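Pantothenate synthetase (Francisella tularensis subsp. tularensis, PDB 3N8H) probably catalyses the ATP-dependent condensation of pantoate with beta-alanine to pantothenate, by way of a pantoyl-adenylate intermediate. Local coordinates at residues P144-K152 and N170-T178. Sequence-based numbering, arbitrary orientation.
With AMP (adenosine monophosphate), chain D.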
loop_
_atom_site.group_PDB
_atom_site.type_symbol
_atom_site.label_atom_id
_atom_site.label_comp_id
_atom_site.label_asym_id
_atom_site.label_seq_id
_atom_site.Cartn_x
_atom_site.Cartn_y
_atom_site.Cartn_z
ATOM N N PRO A 144 7.507 -6.051 13.354
ATOM C CA PRO A 144 8.300 -5.736 14.531
ATOM C C PRO A 144 7.518 -4.863 15.493
ATOM O O PRO A 144 6.523 -4.243 15.112
ATOM C CB PRO A 144 9.474 -4.935 13.948
ATOM C CG PRO A 144 8.846 -4.222 12.771
ATOM C CD PRO A 144 7.866 -5.210 12.197
ATOM N N ASN A 145 8.002 -4.800 16.727
ATOM C CA ASN A 145 7.490 -3.877 17.724
ATOM C C ASN A 145 8.093 -2.490 17.547
ATOM O O ASN A 145 7.403 -1.469 17.740
ATOM C CB ASN A 145 7.821 -4.388 19.125
ATOM C CG ASN A 145 7.175 -5.715 19.424
ATOM O OD1 ASN A 145 7.851 -6.747 19.534
ATOM N ND2 ASN A 145 5.855 -5.703 19.563
ATOM N N ASN A 146 9.384 -2.464 17.188
ATOM C CA ASN A 146 10.140 -1.221 17.068
ATOM C C ASN A 146 10.924 -1.098 15.767
ATOM O O ASN A 146 11.655 -2.010 15.378
ATOM C CB ASN A 146 11.103 -1.048 18.240
ATOM C CG ASN A 146 10.375 -0.929 19.574
ATOM O OD1 ASN A 146 9.561 -0.033 19.779
ATOM N ND2 ASN A 146 10.666 -1.840 20.475
ATOM N N LEU A 147 10.775 0.050 15.115
ATOM C CA LEU A 147 11.472 0.323 13.855
ATOM C C LEU A 147 12.495 1.443 14.059
ATOM O O LEU A 147 12.149 2.500 14.566
ATOM C CB LEU A 147 10.475 0.759 12.765
ATOM C CG LEU A 147 11.064 1.086 11.381
ATOM C CD1 LEU A 147 11.810 -0.111 10.815
ATOM C CD2 LEU A 147 9.968 1.597 10.375
ATOM N N TYR A 148 13.735 1.216 13.628
ATOM C CA TYR A 148 14.824 2.194 13.819
ATOM C C TYR A 148 15.234 2.818 12.481
ATOM O O TYR A 148 15.547 2.103 11.527
ATOM C CB TYR A 148 16.024 1.535 14.564
ATOM C CG TYR A 148 15.567 1.060 15.929
ATOM C CD1 TYR A 148 15.724 1.853 17.048
ATOM C CD2 TYR A 148 14.874 -0.120 16.062
ATOM C CE1 TYR A 148 15.232 1.462 18.291
ATOM C CE2 TYR A 148 14.387 -0.524 17.288
ATOM C CZ TYR A 148 14.558 0.265 18.396
ATOM O OH TYR A 148 14.061 -0.178 19.615
ATOM N N LEU A 149 15.177 4.155 12.430
ATOM C CA LEU A 149 15.427 4.933 11.225
ATOM C C LEU A 149 16.401 6.062 11.549
ATOM O O LEU A 149 16.384 6.602 12.661
ATOM C CB LEU A 149 14.118 5.543 10.682
ATOM C CG LEU A 149 12.950 4.644 10.247
ATOM C CD1 LEU A 149 11.770 5.495 9.802
ATOM C CD2 LEU A 149 13.384 3.697 9.120
ATOM N N GLY A 150 17.243 6.426 10.577
ATOM C CA GLY A 150 18.180 7.515 10.762
ATOM C C GLY A 150 17.544 8.858 10.390
ATOM O O GLY A 150 16.826 8.986 9.392
ATOM N N GLU A 151 17.802 9.867 11.210
ATOM C CA GLU A 151 17.344 11.225 10.933
ATOM C C GLU A 151 17.885 11.788 9.599
ATOM O O GLU A 151 17.276 12.674 8.970
ATOM C CB GLU A 151 17.769 12.120 12.094
ATOM C CG GLU A 151 17.427 13.574 11.924
ATOM C CD GLU A 151 18.030 14.407 13.022
ATOM O OE1 GLU A 151 19.085 15.033 12.782
ATOM O OE2 GLU A 151 17.455 14.415 14.130
ATOM N N LYS A 152 19.026 11.279 9.159
ATOM C CA LYS A 152 19.637 11.797 7.932
ATOM C C LYS A 152 18.685 11.773 6.743
ATOM O O LYS A 152 18.709 12.666 5.898
ATOM C CB LYS A 152 20.886 10.999 7.576
ATOM C CG LYS A 152 21.734 11.697 6.517
ATOM C CD LYS A 152 22.874 10.827 6.062
ATOM C CE LYS A 152 22.442 9.967 4.921
ATOM N NZ LYS A 152 23.327 8.781 4.833
ATOM N N ASN A 170 1.115 -1.617 13.837
ATOM C CA ASN A 170 1.388 -1.360 15.256
ATOM C C ASN A 170 2.869 -1.523 15.569
ATOM O O ASN A 170 3.313 -2.539 16.103
ATOM C CB ASN A 170 0.511 -2.233 16.166
ATOM C CG ASN A 170 0.456 -1.712 17.587
ATOM O OD1 ASN A 170 1.350 -0.991 18.026
ATOM N ND2 ASN A 170 -0.602 -2.069 18.315
ATOM N N THR A 171 3.630 -0.512 15.179
ATOM C CA THR A 171 5.070 -0.508 15.295
ATOM C C THR A 171 5.464 0.892 15.752
ATOM O O THR A 171 4.964 1.879 15.226
ATOM C CB THR A 171 5.729 -0.808 13.932
ATOM O OG1 THR A 171 5.533 -2.191 13.600
ATOM C CG2 THR A 171 7.214 -0.519 13.985
ATOM N N LYS A 172 6.332 0.980 16.751
ATOM C CA LYS A 172 6.831 2.274 17.170
ATOM C C LYS A 172 8.017 2.644 16.278
ATOM O O LYS A 172 8.788 1.775 15.861
ATOM C CB LYS A 172 7.241 2.241 18.642
ATOM C CG LYS A 172 7.773 3.554 19.160
ATOM C CD LYS A 172 7.479 3.733 20.647
ATOM C CE LYS A 172 8.738 3.601 21.498
ATOM N NZ LYS A 172 9.097 2.181 21.795
ATOM N N ILE A 173 8.144 3.927 15.961
ATOM C CA ILE A 173 9.290 4.401 15.176
ATOM C C ILE A 173 10.267 5.193 16.042
ATOM O O ILE A 173 9.889 6.178 16.666
ATOM C CB ILE A 173 8.836 5.230 13.978
ATOM C CG1 ILE A 173 8.187 4.297 12.955
ATOM C CG2 ILE A 173 10.018 5.991 13.337
ATOM C CD1 ILE A 173 7.165 4.957 12.105
ATOM N N ILE A 174 11.518 4.736 16.067
ATOM C CA ILE A 174 12.600 5.377 16.804
ATOM C C ILE A 174 13.565 6.063 15.809
ATOM O O ILE A 174 14.205 5.393 15.006
ATOM C CB ILE A 174 13.392 4.340 17.634
ATOM C CG1 ILE A 174 12.459 3.574 18.589
ATOM C CG2 ILE A 174 14.489 5.038 18.440
ATOM C CD1 ILE A 174 11.547 2.567 17.891
ATOM N N VAL A 175 13.641 7.394 15.852
ATOM C CA VAL A 175 14.559 8.149 14.986
ATOM C C VAL A 175 15.911 8.355 15.672
ATOM O O VAL A 175 15.961 8.716 16.847
ATOM C CB VAL A 175 13.961 9.525 14.615
ATOM C CG1 VAL A 175 14.842 10.235 13.597
ATOM C CG2 VAL A 175 12.559 9.328 14.068
ATOM N N CYS A 176 16.996 8.152 14.930
ATOM C CA CYS A 176 18.335 8.129 15.504
ATOM C C CYS A 176 19.249 9.168 14.856
ATOM O O CYS A 176 19.152 9.393 13.660
ATOM C CB CYS A 176 18.937 6.726 15.335
ATOM S SG CYS A 176 17.969 5.401 16.144
ATOM N N PRO A 177 20.167 9.760 15.644
ATOM C CA PRO A 177 21.000 10.889 15.233
ATOM C C PRO A 177 21.935 10.479 14.121
ATOM O O PRO A 177 22.420 9.346 14.086
ATOM C CB PRO A 177 21.844 11.203 16.486
ATOM C CG PRO A 177 21.249 10.464 17.583
ATOM C CD PRO A 177 20.497 9.302 17.006
ATOM N N THR A 178 22.209 11.410 13.230
ATOM C CA THR A 178 23.096 11.168 12.090
ATOM C C THR A 178 24.560 11.032 12.548
ATOM O O THR A 178 25.118 11.928 13.198
ATOM C CB THR A 178 22.965 12.294 11.057
ATOM O OG1 THR A 178 21.646 12.259 10.503
ATOM C CG2 THR A 178 23.993 12.120 9.911
HETATM P P AMP D . 20.384 2.959 3.777
HETATM O O1P AMP D . 21.061 1.605 3.968
HETATM O O2P AMP D . 21.274 4.100 3.386
HETATM O O3P AMP D . 19.146 2.884 2.960
HETATM O "O5'" AMP D . 20.016 3.383 5.299
HETATM C "C5'" AMP D . 19.408 2.480 6.222
HETATM C "C4'" AMP D . 19.035 3.206 7.492
HETATM O "O4'" AMP D . 20.252 3.741 8.105
HETATM C "C3'" AMP D . 18.084 4.397 7.282
HETATM O "O3'" AMP D . 17.209 4.524 8.416
HETATM C "C2'" AMP D . 19.051 5.574 7.245
HETATM O "O2'" AMP D . 18.496 6.847 7.534
HETATM C "C1'" AMP D . 20.088 5.140 8.278
HETATM N N9 AMP D . 21.361 5.856 8.131
HETATM C C8 AMP D . 22.069 5.989 6.985
HETATM N N7 AMP D . 23.181 6.747 7.197
HETATM C C5 AMP D . 23.169 7.131 8.499
HETATM C C6 AMP D . 24.048 7.941 9.369
HETATM N N6 AMP D . 25.154 8.503 8.853
HETATM N N1 AMP D . 23.716 8.106 10.662
HETATM C C2 AMP D . 22.580 7.550 11.147
HETATM N N3 AMP D . 21.733 6.792 10.418
HETATM C C4 AMP D . 21.971 6.545 9.104
HETATM O O HOH W 1 4.103 -5.133 16.635
HETATM O O HOH W 2 4.001 -3.182 19.058
HETATM O O HOH W 3 21.314 13.839 13.845
HETATM O O HOH W 4 20.611 14.597 10.235
#
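Tyr148 and Ile174 sit side by side on neighbouring parallel strands, 146-150 and 172-176. Helix 154-166 joins the strands as a beta-alpha-beta unit at one border of the six-stranded parallel sheet. The fold is the Rossmann-like one of the HUP clan. Strand 172-176 is outermost; strand 26-31 flanks 146-150 on its other side.

Six backbone hydrogen bonds join the segments, from Lys172 N to Asn145 O through Glu151 N to Cys176 O. The parallel register pairs Asn146 with Lys172 through Gly150 with Cys176.

At the start, Thr171 OG1 donates to Pro144 O at 2.7 Å, tilted from the carbonyl plane. Lys172 lies alongside Asn146, and its chain bends near the end to bring NZ within 3.0 Å of Asn146 OD1. Asn146 ND2 bonds to Asn50.

Apolar contacts line both faces. Beneath helix 37-49, Ile174 CG1 is anti to the carbonyl carbon (chi1 -56°). The turn at chi2 (73°) then brings CD1 over one face of the Tyr148 ring, offset toward the rim, a CH-pi contact 4.1 Å from the centroid. Cys176 SG sits at the ring edge. Tyr148 OH bonds to Glu49 and Asn50, which fixes the far end of the ring. Toward helix 154-166, Leu147 CD2 meets Ile173 CG1, and Leu149 CD1 meets Ile173 CG2 at 4.0 Å.

The end of strand 146-150 and the residues just after both strands, including Pro177 and Thr178, form part of the AMP pocket. Gly150 N donates to the ribose O3' at 2.9 Å and weakly to O2'. Lys152 NZ bonds to Leu187 O and Ser188 OG beside the adenine. Glu151 OE1 pairs with Arg240 and accepts from two waters; one of them accepts from Thr178 N, the other from Thr178 OG1 at 2.6 Å.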